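Local coordinates for outer membrane protein Omp121 (Bacteroides thetaiotaomicron, PDB 5FQ8) that probably imports nutrients across the outer membrane as a TonB-dependent receptor, a plugged beta-barrel that also binds metal ions, at residues B[105-110]-B[385-390]; B[404-409]-B[455-460]; B[483-488]-B[519-524]. All blocks are in the same frame, centred on the assembly; numbering follows the deposited sequence.

Contact 1 comes first along the chain and closes by far the longest loop: residues 105-110 of the plug reach across 274 intervening residues to strand 376-394 of the barrel. Contact 2 opens only afterwards, on the next strand, 398-417, and pairs it with strand 446-469. Contact 3 follows in turn, joining strands 472-495 and 513-534. The three closures are therefore in series, neither nested nor crossed. Across the wall they lie on successive strands: Gly386 N meets Leu406 O between contacts 1 and 2, whereas Ile457 N meets Glu484 O between contacts 2 and 3. Contacts 2 and 3 share one bound KR0, and all three border the second subunit.

Contact 1 (B[105-110]-B[385-390]); sequences DGVPLN and YGKFQL
Lys387 carries the polar half of this contact through a single atom. Its NZ donates to the backbone carbonyl Asp105 O at 2.5 Å, lying in the carbonyl plane with a C=O...N angle of 155°. A second bond, from Lys387 NZ to Gln389 OE1 at 2.7 Å, comes from above the amide carbonyl plane and is directed at no lone pair. The ammonium is thus held between two neutral oxygens; the carboxylate of Asp105 turns elsewhere, with Asp105 OD1 6.1 Å from Lys387 NZ, which leaves at most a through-space attraction. Lower on the same lysine, Val107 CG2 rests 3.6 Å from Lys387 CB and 4.0 Å from Lys387 CD, the two side chains crossing obliquely. The apolar counterpart is a CH-pi contact: Leu109 CD1 sits over one face of Tyr385, 4.1 Å from the ring centroid and 22° off the ring normal, displaced toward the CD2-CE2 rim.

These pairs join the plug to the barrel wall of a TonB-dependent receptor: 105-110 is plug loop between strands 101-103 and 113-115, whereas 385-390 is barrel strand. Tyr385, Lys387 and Gln389 point inward to that loop, and Phe388 points outward, where its ring meets Phe261 of the second subunit.

Torsions set up the first shell. CG of Lys387 occupies the crowded position between its backbone N and carbonyl carbon (chi1 81°); a bend at chi2 then sends an extended tail toward Asp105. Tyr385 has the same first-torsion choice, which raises its ring beside the loop. On the plug side, Asp105 O, the acceptor, belongs to the cis peptide that leads into Gly106. Farther out, Gln389 is positioned by Asp391, which accepts from its NE2, and by Arg403 NE, a second donor to its OE1.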
loop_
_atom_site.group_PDB
_atom_site.type_symbol
_atom_site.label_atom_id
_atom_site.label_comp_id
_atom_site.label_asym_id
_atom_site.label_seq_id
_atom_site.Cartn_x
_atom_site.Cartn_y
_atom_site.Cartn_z
ATOM N N ASP B 105 35.944 15.878 0.868
ATOM C CA ASP B 105 37.361 15.750 0.492
ATOM C C ASP B 105 37.826 16.070 -0.925
ATOM O O ASP B 105 38.623 15.307 -1.452
ATOM C CB ASP B 105 37.835 14.310 0.764
ATOM C CG ASP B 105 38.466 14.125 2.139
ATOM O OD1 ASP B 105 39.156 15.034 2.627
ATOM O OD2 ASP B 105 38.272 13.042 2.736
ATOM N N GLY B 106 37.398 17.158 -1.562
ATOM C CA GLY B 106 36.346 18.043 -1.130
ATOM C C GLY B 106 35.219 17.891 -2.126
ATOM O O GLY B 106 35.192 18.528 -3.181
ATOM N N VAL B 107 34.308 16.992 -1.795
ATOM C CA VAL B 107 33.135 16.702 -2.595
ATOM C C VAL B 107 31.913 16.978 -1.737
ATOM O O VAL B 107 31.909 16.607 -0.561
ATOM C CB VAL B 107 33.134 15.242 -3.069
ATOM C CG1 VAL B 107 31.817 14.921 -3.776
ATOM C CG2 VAL B 107 34.327 14.999 -3.949
ATOM N N PRO B 108 30.880 17.629 -2.254
ATOM C CA PRO B 108 29.684 17.847 -1.447
ATOM C C PRO B 108 29.148 16.547 -0.888
ATOM O O PRO B 108 29.147 15.513 -1.554
ATOM C CB PRO B 108 28.710 18.480 -2.438
ATOM C CG PRO B 108 29.592 19.177 -3.405
ATOM C CD PRO B 108 30.803 18.325 -3.545
ATOM N N LEU B 109 28.703 16.608 0.352
ATOM C CA LEU B 109 28.156 15.460 1.056
ATOM C C LEU B 109 26.644 15.586 1.144
ATOM O O LEU B 109 26.118 16.678 1.348
ATOM C CB LEU B 109 28.745 15.372 2.455
ATOM C CG LEU B 109 28.330 14.190 3.311
ATOM C CD1 LEU B 109 29.049 12.988 2.800
ATOM C CD2 LEU B 109 28.653 14.440 4.769
ATOM N N ASN B 110 25.942 14.472 0.988
ATOM C CA ASN B 110 24.497 14.526 1.123
ATOM C C ASN B 110 24.137 14.745 2.582
ATOM O O ASN B 110 24.627 14.041 3.464
ATOM C CB ASN B 110 23.847 13.249 0.590
ATOM C CG ASN B 110 22.356 13.218 0.833
ATOM O OD1 ASN B 110 21.884 12.529 1.727
ATOM N ND2 ASN B 110 21.607 13.981 0.050
ATOM N N TYR B 385 29.179 6.416 -0.438
ATOM C CA TYR B 385 29.643 7.650 -1.045
ATOM C C TYR B 385 31.148 7.582 -1.211
ATOM O O TYR B 385 31.816 6.781 -0.566
ATOM C CB TYR B 385 29.229 8.881 -0.236
ATOM C CG TYR B 385 29.772 8.963 1.160
ATOM C CD1 TYR B 385 29.192 8.259 2.195
ATOM C CD2 TYR B 385 30.847 9.780 1.450
ATOM C CE1 TYR B 385 29.688 8.350 3.473
ATOM C CE2 TYR B 385 31.348 9.874 2.713
ATOM C CZ TYR B 385 30.768 9.160 3.726
ATOM O OH TYR B 385 31.265 9.253 5.002
ATOM N N GLY B 386 31.680 8.412 -2.098
ATOM C CA GLY B 386 33.121 8.464 -2.244
ATOM C C GLY B 386 33.554 9.469 -3.288
ATOM O O GLY B 386 32.748 10.244 -3.790
ATOM N N LYS B 387 34.848 9.444 -3.600
ATOM C CA LYS B 387 35.363 10.341 -4.621
ATOM C C LYS B 387 36.566 9.728 -5.313
ATOM O O LYS B 387 37.174 8.785 -4.818
ATOM C CB LYS B 387 35.734 11.697 -4.030
ATOM C CG LYS B 387 37.064 11.728 -3.354
ATOM C CD LYS B 387 37.759 13.032 -3.644
ATOM C CE LYS B 387 39.220 12.987 -3.254
ATOM N NZ LYS B 387 39.870 14.319 -3.353
ATOM N N PHE B 388 36.872 10.271 -6.485
ATOM C CA PHE B 388 38.091 9.993 -7.227
ATOM C C PHE B 388 38.690 11.321 -7.644
ATOM O O PHE B 388 37.996 12.178 -8.186
ATOM C CB PHE B 388 37.845 9.127 -8.464
ATOM C CG PHE B 388 39.048 9.014 -9.377
ATOM C CD1 PHE B 388 40.018 8.061 -9.144
ATOM C CD2 PHE B 388 39.203 9.854 -10.462
ATOM C CE1 PHE B 388 41.110 7.948 -9.962
ATOM C CE2 PHE B 388 40.307 9.751 -11.280
ATOM C CZ PHE B 388 41.259 8.794 -11.031
ATOM N N GLN B 389 39.977 11.489 -7.412
ATOM C CA GLN B 389 40.653 12.710 -7.797
ATOM C C GLN B 389 41.914 12.361 -8.554
ATOM O O GLN B 389 42.652 11.464 -8.146
ATOM C CB GLN B 389 40.989 13.565 -6.586
ATOM C CG GLN B 389 41.470 14.921 -6.960
ATOM C CD GLN B 389 41.660 15.786 -5.763
ATOM O OE1 GLN B 389 40.697 16.211 -5.132
ATOM N NE2 GLN B 389 42.910 16.042 -5.419
ATOM N N LEU B 390 42.146 13.070 -9.651
ATOM C CA LEU B 390 43.338 12.937 -10.480
ATOM C C LEU B 390 44.011 14.296 -10.516
ATOM O O LEU B 390 43.465 15.240 -11.089
ATOM C CB LEU B 390 42.983 12.482 -11.891
ATOM C CG LEU B 390 44.142 12.267 -12.839
ATOM C CD1 LEU B 390 44.959 11.180 -12.248
ATOM C CD2 LEU B 390 43.651 11.867 -14.196
#

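Contact 2 (B[404-409]-B[455-460]); sequences MGLDTT and REINQD. With KR0 (3-decanoyloxypropyl decanoate), chain K; C8E ((hydroxyethyloxy)tri(ethyloxy)octane), chain U.
Two donors grip Asp407 OD2: Arg383 NH2, in a salt bridge, and the backbone N of Asn110 in the plug. Asn458 OD1, on the same face of the sheet, likewise accepts twice, from the side-chain ND2 atoms of Asn481 and Asn483, while Glu456 OE2 receives Asn110 ND2. The carboxylates of Asp407 and Glu456 stay 5.7 Å apart (OD2 to OE1), and the donors each has from elsewhere would be expected to ease their repulsion.

Backbone geometry fixes the register. The segment axes approach to 4.6 Å at 174°, and two hydrogen-bonded pairs, Gly405 with Asn458 and Asp407 with Glu456, contribute four bonds. Gly405 N to Asn458 O is the shortest, 2.7 Å with an N-H...O angle of 170° and the donor in the carbonyl plane. The reverse bond, from Asn458 N to Gly405 O, is 3.1 Å, and its donor stands above that plane.

The other face bears Met404, Leu406, Thr408, Arg455, Ile457 and Gln459. Leu406 and Ile457 run side by side, with Leu406 CD1 3.5 Å from Ile457 CG1. Arg455 puts CG anti to its backbone N (chi1 -180°) and stays extended as far as NE, bringing Ile457 CD1 over one guanidinium face; at the edge, Arg455 NH2 lies 2.8 Å from O9 of the detergent C8E. Met404 and Gln459 also lie side by side, pointing the same way. Met404 SD reaches KR0 C9 at 3.7 Å, whereas Gln459 OE1 comes within 3.1 Å of KR0 C12, both on acyl carbons. Leu406 and Arg455 also pack on Tyr314 of the second subunit.

Such a two-faced antiparallel pair, polar toward the plug and lined outside by lipid-like molecules, is the transmembrane wall of an outer-membrane beta-barrel, here forming part of the KR0 pocket.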
loop_
_atom_site.group_PDB
_atom_site.type_symbol
_atom_site.label_atom_id
_atom_site.label_comp_id
_atom_site.label_asym_id
_atom_site.label_seq_id
_atom_site.Cartn_x
_atom_site.Cartn_y
_atom_site.Cartn_z
ATOM N N MET B 404 35.555 13.741 -8.833
ATOM C CA MET B 404 34.214 13.243 -9.089
ATOM C C MET B 404 33.686 12.619 -7.817
ATOM O O MET B 404 34.376 11.819 -7.190
ATOM C CB MET B 404 34.199 12.212 -10.223
ATOM C CG MET B 404 32.911 11.394 -10.319
ATOM S SD MET B 404 32.748 10.438 -11.836
ATOM C CE MET B 404 31.230 9.581 -11.514
ATOM N N GLY B 405 32.473 12.980 -7.433
ATOM C CA GLY B 405 31.862 12.448 -6.235
ATOM C C GLY B 405 30.579 11.718 -6.564
ATOM O O GLY B 405 29.870 12.075 -7.500
ATOM N N LEU B 406 30.296 10.680 -5.785
ATOM C CA LEU B 406 29.056 9.931 -5.874
ATOM C C LEU B 406 28.565 9.658 -4.469
ATOM O O LEU B 406 29.351 9.255 -3.615
ATOM C CB LEU B 406 29.242 8.613 -6.617
ATOM C CG LEU B 406 28.003 7.737 -6.745
ATOM C CD1 LEU B 406 27.350 8.064 -8.033
ATOM C CD2 LEU B 406 28.349 6.287 -6.706
ATOM N N ASP B 407 27.280 9.885 -4.230
ATOM C CA ASP B 407 26.658 9.613 -2.941
ATOM C C ASP B 407 25.266 9.060 -3.206
ATOM O O ASP B 407 24.442 9.730 -3.834
ATOM C CB ASP B 407 26.609 10.886 -2.090
ATOM C CG ASP B 407 26.356 10.616 -0.624
ATOM O OD1 ASP B 407 25.786 9.583 -0.266
ATOM O OD2 ASP B 407 26.722 11.474 0.191
ATOM N N THR B 408 25.013 7.840 -2.744
ATOM C CA THR B 408 23.758 7.147 -2.990
ATOM C C THR B 408 23.308 6.466 -1.708
ATOM O O THR B 408 24.127 5.986 -0.922
ATOM C CB THR B 408 23.895 6.126 -4.135
ATOM O OG1 THR B 408 22.863 5.142 -4.053
ATOM C CG2 THR B 408 25.226 5.431 -4.078
ATOM N N THR B 409 21.994 6.443 -1.503
ATOM C CA THR B 409 21.422 5.957 -0.262
ATOM C C THR B 409 20.110 5.266 -0.548
ATOM O O THR B 409 19.301 5.759 -1.331
ATOM C CB THR B 409 21.150 7.083 0.740
ATOM O OG1 THR B 409 22.256 7.979 0.802
ATOM C CG2 THR B 409 20.885 6.510 2.109
ATOM N N ARG B 455 20.361 9.983 -4.688
ATOM C CA ARG B 455 21.588 9.875 -5.460
ATOM C C ARG B 455 22.040 11.234 -5.968
ATOM O O ARG B 455 21.272 11.945 -6.611
ATOM C CB ARG B 455 21.380 8.899 -6.611
ATOM C CG ARG B 455 22.553 8.673 -7.506
ATOM C CD ARG B 455 22.359 7.413 -8.299
ATOM N NE ARG B 455 23.522 7.118 -9.123
ATOM C CZ ARG B 455 23.606 7.392 -10.418
ATOM N NH1 ARG B 455 22.584 7.959 -11.046
ATOM N NH2 ARG B 455 24.709 7.086 -11.083
ATOM N N GLU B 456 23.277 11.610 -5.674
ATOM C CA GLU B 456 23.836 12.856 -6.163
ATOM C C GLU B 456 25.173 12.575 -6.819
ATOM O O GLU B 456 25.902 11.673 -6.415
ATOM C CB GLU B 456 24.012 13.872 -5.044
ATOM C CG GLU B 456 22.856 13.930 -4.044
ATOM C CD GLU B 456 23.101 14.928 -2.934
ATOM O OE1 GLU B 456 24.217 15.484 -2.904
ATOM O OE2 GLU B 456 22.192 15.160 -2.105
ATOM N N ILE B 457 25.487 13.339 -7.852
ATOM C CA ILE B 457 26.757 13.182 -8.541
ATOM C C ILE B 457 27.343 14.556 -8.775
ATOM O O ILE B 457 26.645 15.464 -9.232
ATOM C CB ILE B 457 26.618 12.440 -9.880
ATOM C CG1 ILE B 457 26.343 10.971 -9.640
ATOM C CG2 ILE B 457 27.879 12.591 -10.690
ATOM C CD1 ILE B 457 26.073 10.224 -10.908
ATOM N N ASN B 458 28.622 14.709 -8.468
ATOM C CA ASN B 458 29.292 15.984 -8.614
ATOM C C ASN B 458 30.590 15.782 -9.361
ATOM O O ASN B 458 31.347 14.863 -9.054
ATOM C CB ASN B 458 29.540 16.617 -7.252
ATOM C CG ASN B 458 29.910 18.059 -7.360
ATOM O OD1 ASN B 458 29.073 18.897 -7.675
ATOM N ND2 ASN B 458 31.175 18.366 -7.106
ATOM N N GLN B 459 30.842 16.626 -10.345
ATOM C CA GLN B 459 32.059 16.520 -11.128
ATOM C C GLN B 459 32.688 17.889 -11.265
ATOM O O GLN B 459 32.005 18.857 -11.604
ATOM C CB GLN B 459 31.780 15.906 -12.491
ATOM C CG GLN B 459 31.330 14.478 -12.362
ATOM C CD GLN B 459 31.549 13.688 -13.605
ATOM O OE1 GLN B 459 31.892 14.242 -14.639
ATOM N NE2 GLN B 459 31.363 12.377 -13.518
ATOM N N ASP B 460 33.982 17.963 -10.981
ATOM C CA ASP B 460 34.736 19.192 -11.116
ATOM C C ASP B 460 35.944 18.944 -11.996
ATOM O O ASP B 460 36.662 17.957 -11.816
ATOM C CB ASP B 460 35.162 19.721 -9.756
ATOM C CG ASP B 460 34.005 20.246 -8.958
ATOM O OD1 ASP B 460 33.642 21.430 -9.140
ATOM O OD2 ASP B 460 33.457 19.472 -8.153
HETATM C C1 KR0 K . 26.318 16.603 -15.505
HETATM O O1 KR0 K . 27.675 16.874 -15.848
HETATM C C2 KR0 K . 26.323 16.158 -14.058
HETATM C C3 KR0 K . 26.027 14.680 -13.944
HETATM C C4 KR0 K . 29.053 10.129 -16.738
HETATM O O4 KR0 K . 27.121 13.872 -14.364
HETATM C C5 KR0 K . 26.862 12.453 -14.549
HETATM C C6 KR0 K . 30.388 10.631 -16.177
HETATM C C7 KR0 K . 28.406 16.000 -16.752
HETATM C C8 KR0 K . 31.499 9.579 -16.159
HETATM O O8 KR0 K . 25.733 12.062 -14.364
HETATM C C9 KR0 K . 32.771 10.096 -15.475
HETATM O O9 KR0 K . 27.876 15.616 -17.775
HETATM C C10 KR0 K . 27.932 11.466 -14.941
HETATM C C11 KR0 K . 27.894 11.081 -16.418
HETATM C C12 KR0 K . 29.813 15.560 -16.444
HETATM C C13 KR0 K . 30.656 15.675 -17.707
HETATM C C14 KR0 K . 34.003 9.239 -15.786
HETATM C C15 KR0 K . 35.171 9.509 -14.840
HETATM C C16 KR0 K . 36.291 8.505 -14.987
HETATM C C17 KR0 K . 32.146 15.747 -17.393
HETATM C C18 KR0 K . 32.865 14.414 -17.550
HETATM C C19 KR0 K . 34.305 14.550 -17.062
HETATM C C20 KR0 K . 35.211 13.393 -17.473
HETATM C C21 KR0 K . 36.615 13.576 -16.892
HETATM C C22 KR0 K . 37.655 12.716 -17.612
HETATM C C23 KR0 K . 38.989 12.643 -16.895
HETATM C C8 C8E U . 26.488 7.266 -13.593
HETATM O O9 C8E U . 27.172 6.904 -12.416
HETATM C C10 C8E U . 28.558 6.960 -12.643
HETATM C C11 C8E U . 29.314 5.900 -11.847
HETATM O O12 C8E U . 30.585 6.439 -11.556
HETATM C C13 C8E U . 31.434 5.592 -10.822
HETATM C C14 C8E U . 32.602 6.427 -10.302
HETATM O O15 C8E U . 32.175 7.301 -9.278
HETATM C C16 C8E U . 33.259 7.815 -8.545
#

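Contact 3 (B[483-488]-B[519-524]). With KR0 (3-decanoyloxypropyl decanoate), chain K.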
loop_
_atom_site.group_PDB
_atom_site.type_symbol
_atom_site.label_atom_id
_atom_site.label_comp_id
_atom_site.label_asym_id
_atom_site.label_seq_id
_atom_site.Cartn_x
_atom_site.Cartn_y
_atom_site.Cartn_z
ATOM N N ASN B 483 26.459 19.076 -11.556
ATOM C CA ASN B 483 25.753 18.511 -10.418
ATOM C C ASN B 483 24.477 17.814 -10.880
ATOM O O ASN B 483 23.808 18.276 -11.804
ATOM C CB ASN B 483 25.432 19.603 -9.413
ATOM C CG ASN B 483 25.001 19.053 -8.087
ATOM O OD1 ASN B 483 23.853 19.211 -7.671
ATOM N ND2 ASN B 483 25.917 18.388 -7.412
ATOM N N GLU B 484 24.139 16.707 -10.227
ATOM C CA GLU B 484 22.928 15.964 -10.535
ATOM C C GLU B 484 22.424 15.345 -9.245
ATOM O O GLU B 484 23.094 14.497 -8.669
ATOM C CB GLU B 484 23.198 14.895 -11.584
ATOM C CG GLU B 484 21.938 14.271 -12.155
ATOM C CD GLU B 484 22.194 13.002 -12.923
ATOM O OE1 GLU B 484 22.338 11.937 -12.291
ATOM O OE2 GLU B 484 22.255 13.069 -14.164
ATOM N N ARG B 485 21.249 15.750 -8.794
ATOM C CA ARG B 485 20.689 15.247 -7.547
ATOM C C ARG B 485 19.344 14.601 -7.837
ATOM O O ARG B 485 18.524 15.171 -8.557
ATOM C CB ARG B 485 20.562 16.372 -6.512
ATOM C CG ARG B 485 21.899 16.898 -6.023
ATOM C CD ARG B 485 21.761 17.930 -4.930
ATOM N NE ARG B 485 21.629 19.267 -5.483
ATOM C CZ ARG B 485 21.133 20.284 -4.808
ATOM N NH1 ARG B 485 20.731 20.091 -3.571
ATOM N NH2 ARG B 485 21.036 21.474 -5.362
ATOM N N LYS B 486 19.124 13.411 -7.291
ATOM C CA LYS B 486 17.927 12.644 -7.587
ATOM C C LYS B 486 17.432 11.977 -6.322
ATOM O O LYS B 486 18.216 11.432 -5.551
ATOM C CB LYS B 486 18.195 11.592 -8.667
ATOM C CG LYS B 486 17.016 10.719 -9.051
ATOM C CD LYS B 486 17.429 9.676 -10.067
ATOM C CE LYS B 486 16.255 8.849 -10.538
ATOM N NZ LYS B 486 16.643 7.710 -11.409
ATOM N N VAL B 487 16.135 12.032 -6.101
ATOM C CA VAL B 487 15.519 11.293 -5.013
ATOM C C VAL B 487 14.272 10.643 -5.574
ATOM O O VAL B 487 13.626 11.199 -6.463
ATOM C CB VAL B 487 15.216 12.206 -3.808
ATOM C CG1 VAL B 487 14.483 13.421 -4.250
ATOM C CG2 VAL B 487 14.425 11.485 -2.766
ATOM N N SER B 488 13.977 9.437 -5.109
ATOM C CA SER B 488 12.720 8.794 -5.432
ATOM C C SER B 488 12.352 7.901 -4.267
ATOM O O SER B 488 13.191 7.572 -3.438
ATOM C CB SER B 488 12.800 8.009 -6.744
ATOM O OG SER B 488 13.341 6.708 -6.586
ATOM N N GLU B 519 12.176 13.098 -7.847
ATOM C CA GLU B 519 12.635 14.406 -8.303
ATOM C C GLU B 519 14.024 14.303 -8.910
ATOM O O GLU B 519 14.825 13.460 -8.519
ATOM C CB GLU B 519 12.706 15.428 -7.181
ATOM C CG GLU B 519 11.554 15.460 -6.252
ATOM C CD GLU B 519 11.803 16.400 -5.133
ATOM O OE1 GLU B 519 12.981 16.710 -4.919
ATOM O OE2 GLU B 519 10.843 16.846 -4.480
ATOM N N LEU B 520 14.322 15.208 -9.839
ATOM C CA LEU B 520 15.625 15.238 -10.489
ATOM C C LEU B 520 15.961 16.666 -10.873
ATOM O O LEU B 520 15.121 17.376 -11.421
ATOM C CB LEU B 520 15.633 14.348 -11.719
ATOM C CG LEU B 520 16.921 14.240 -12.512
ATOM C CD1 LEU B 520 17.928 13.519 -11.689
ATOM C CD2 LEU B 520 16.675 13.487 -13.788
ATOM N N ARG B 521 17.182 17.082 -10.588
ATOM C CA ARG B 521 17.610 18.443 -10.867
ATOM C C ARG B 521 19.061 18.425 -11.288
ATOM O O ARG B 521 19.850 17.624 -10.794
ATOM C CB ARG B 521 17.448 19.341 -9.654
ATOM C CG ARG B 521 18.220 18.867 -8.458
ATOM C CD ARG B 521 17.917 19.676 -7.223
ATOM N NE ARG B 521 18.196 21.084 -7.421
ATOM C CZ ARG B 521 17.730 22.035 -6.631
ATOM N NH1 ARG B 521 16.972 21.708 -5.601
ATOM N NH2 ARG B 521 18.017 23.303 -6.878
ATOM N N ARG B 522 19.405 19.309 -12.203
ATOM C CA ARG B 522 20.755 19.365 -12.732
ATOM C C ARG B 522 21.254 20.798 -12.726
ATOM O O ARG B 522 20.476 21.750 -12.803
ATOM C CB ARG B 522 20.827 18.787 -14.135
ATOM C CG ARG B 522 20.662 17.291 -14.169
ATOM C CD ARG B 522 20.865 16.718 -15.556
ATOM N NE ARG B 522 20.779 15.266 -15.515
ATOM C CZ ARG B 522 19.911 14.538 -16.204
ATOM N NH1 ARG B 522 19.056 15.121 -17.022
ATOM N NH2 ARG B 522 19.919 13.224 -16.079
ATOM N N LEU B 523 22.567 20.936 -12.620
ATOM C CA LEU B 523 23.204 22.238 -12.605
ATOM C C LEU B 523 24.569 22.113 -13.244
ATOM O O LEU B 523 25.264 21.117 -13.051
ATOM C CB LEU B 523 23.340 22.769 -11.182
ATOM C CG LEU B 523 24.048 24.108 -11.005
ATOM C CD1 LEU B 523 23.073 25.241 -11.132
ATOM C CD2 LEU B 523 24.705 24.149 -9.672
ATOM N N MET B 524 24.943 23.109 -14.014
ATOM C CA MET B 524 26.300 23.208 -14.512
ATOM C C MET B 524 26.795 24.624 -14.285
ATOM O O MET B 524 26.019 25.581 -14.333
ATOM C CB MET B 524 26.382 22.852 -15.981
ATOM C CG MET B 524 26.139 21.401 -16.262
ATOM S SD MET B 524 26.243 21.064 -18.010
ATOM C CE MET B 524 24.762 21.845 -18.577
HETATM C C1 KR0 K . 26.318 16.603 -15.505
HETATM O O1 KR0 K . 27.675 16.874 -15.848
HETATM C C2 KR0 K . 26.323 16.158 -14.058
HETATM C C3 KR0 K . 26.027 14.680 -13.944
HETATM C C4 KR0 K . 29.053 10.129 -16.738
HETATM O O4 KR0 K . 27.121 13.872 -14.364
HETATM C C5 KR0 K . 26.862 12.453 -14.549
HETATM C C6 KR0 K . 30.388 10.631 -16.177
HETATM C C7 KR0 K . 28.406 16.000 -16.752
HETATM C C8 KR0 K . 31.499 9.579 -16.159
HETATM O O8 KR0 K . 25.733 12.062 -14.364
HETATM C C9 KR0 K . 32.771 10.096 -15.475
HETATM O O9 KR0 K . 27.876 15.616 -17.775
HETATM C C10 KR0 K . 27.932 11.466 -14.941
HETATM C C11 KR0 K . 27.894 11.081 -16.418
HETATM C C12 KR0 K . 29.813 15.560 -16.444
HETATM C C13 KR0 K . 30.656 15.675 -17.707
HETATM C C14 KR0 K . 34.003 9.239 -15.786
HETATM C C15 KR0 K . 35.171 9.509 -14.840
HETATM C C16 KR0 K . 36.291 8.505 -14.987
HETATM C C17 KR0 K . 32.146 15.747 -17.393
HETATM C C18 KR0 K . 32.865 14.414 -17.550
HETATM C C19 KR0 K . 34.305 14.550 -17.062
HETATM C C20 KR0 K . 35.211 13.393 -17.473
HETATM C C21 KR0 K . 36.615 13.576 -16.892
HETATM C C22 KR0 K . 37.655 12.716 -17.612
HETATM C C23 KR0 K . 38.989 12.643 -16.895
#
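Six backbone hydrogen bonds supply the main-chain interaction. They join the pairs Asn483-Leu523, Arg485-Arg521 and Val487-Glu519, with segment axes 4.8 Å apart and antiparallel at 170°; Asn483 N to Leu523 O, at 2.8 Å, is among the shortest.

The ionic interaction is one salt bridge. Arg522 approaches Glu484 side-on and delivers two nitrogens to one oxygen: Glu484 OE2 is 3.0 Å from both Arg522 NE and Arg522 NH2. Toward NE, OE2 presents its anti lone pair, whereas NH2 arrives from above the carboxylate plane; the two planes are 53° apart, and OE2 lies in the guanidinium plane. Extended chains from the two neighbouring strands, pointing the same way, make this possible.

Stacking occupies the opposite face. The guanidinium groups of Arg485 and Arg521 overlap, offset, with centres 4.2 Å apart and planes at 23°. Their like charges are probably offset by Asp597, salt-bridged to Arg521 NH2, and Arg485 NE donates to Asn483 OD1 at 3.1 Å.

Apolar contacts are fewer: Leu520 CD1 lies 3.6 Å from Lys486 CB, and Glu484 CB is 3.7 Å from C3 of the ligand KR0, on the salt-bridge face. There Arg522 NH1 also bonds to the backbone of another protein's chain.

No helix intervenes: strand 446-469 flanks 483-488 through backbone bonds to Arg455 and Ile457, and strand 538-549 flanks 519-524 through Trp548, continuing the barrel wall.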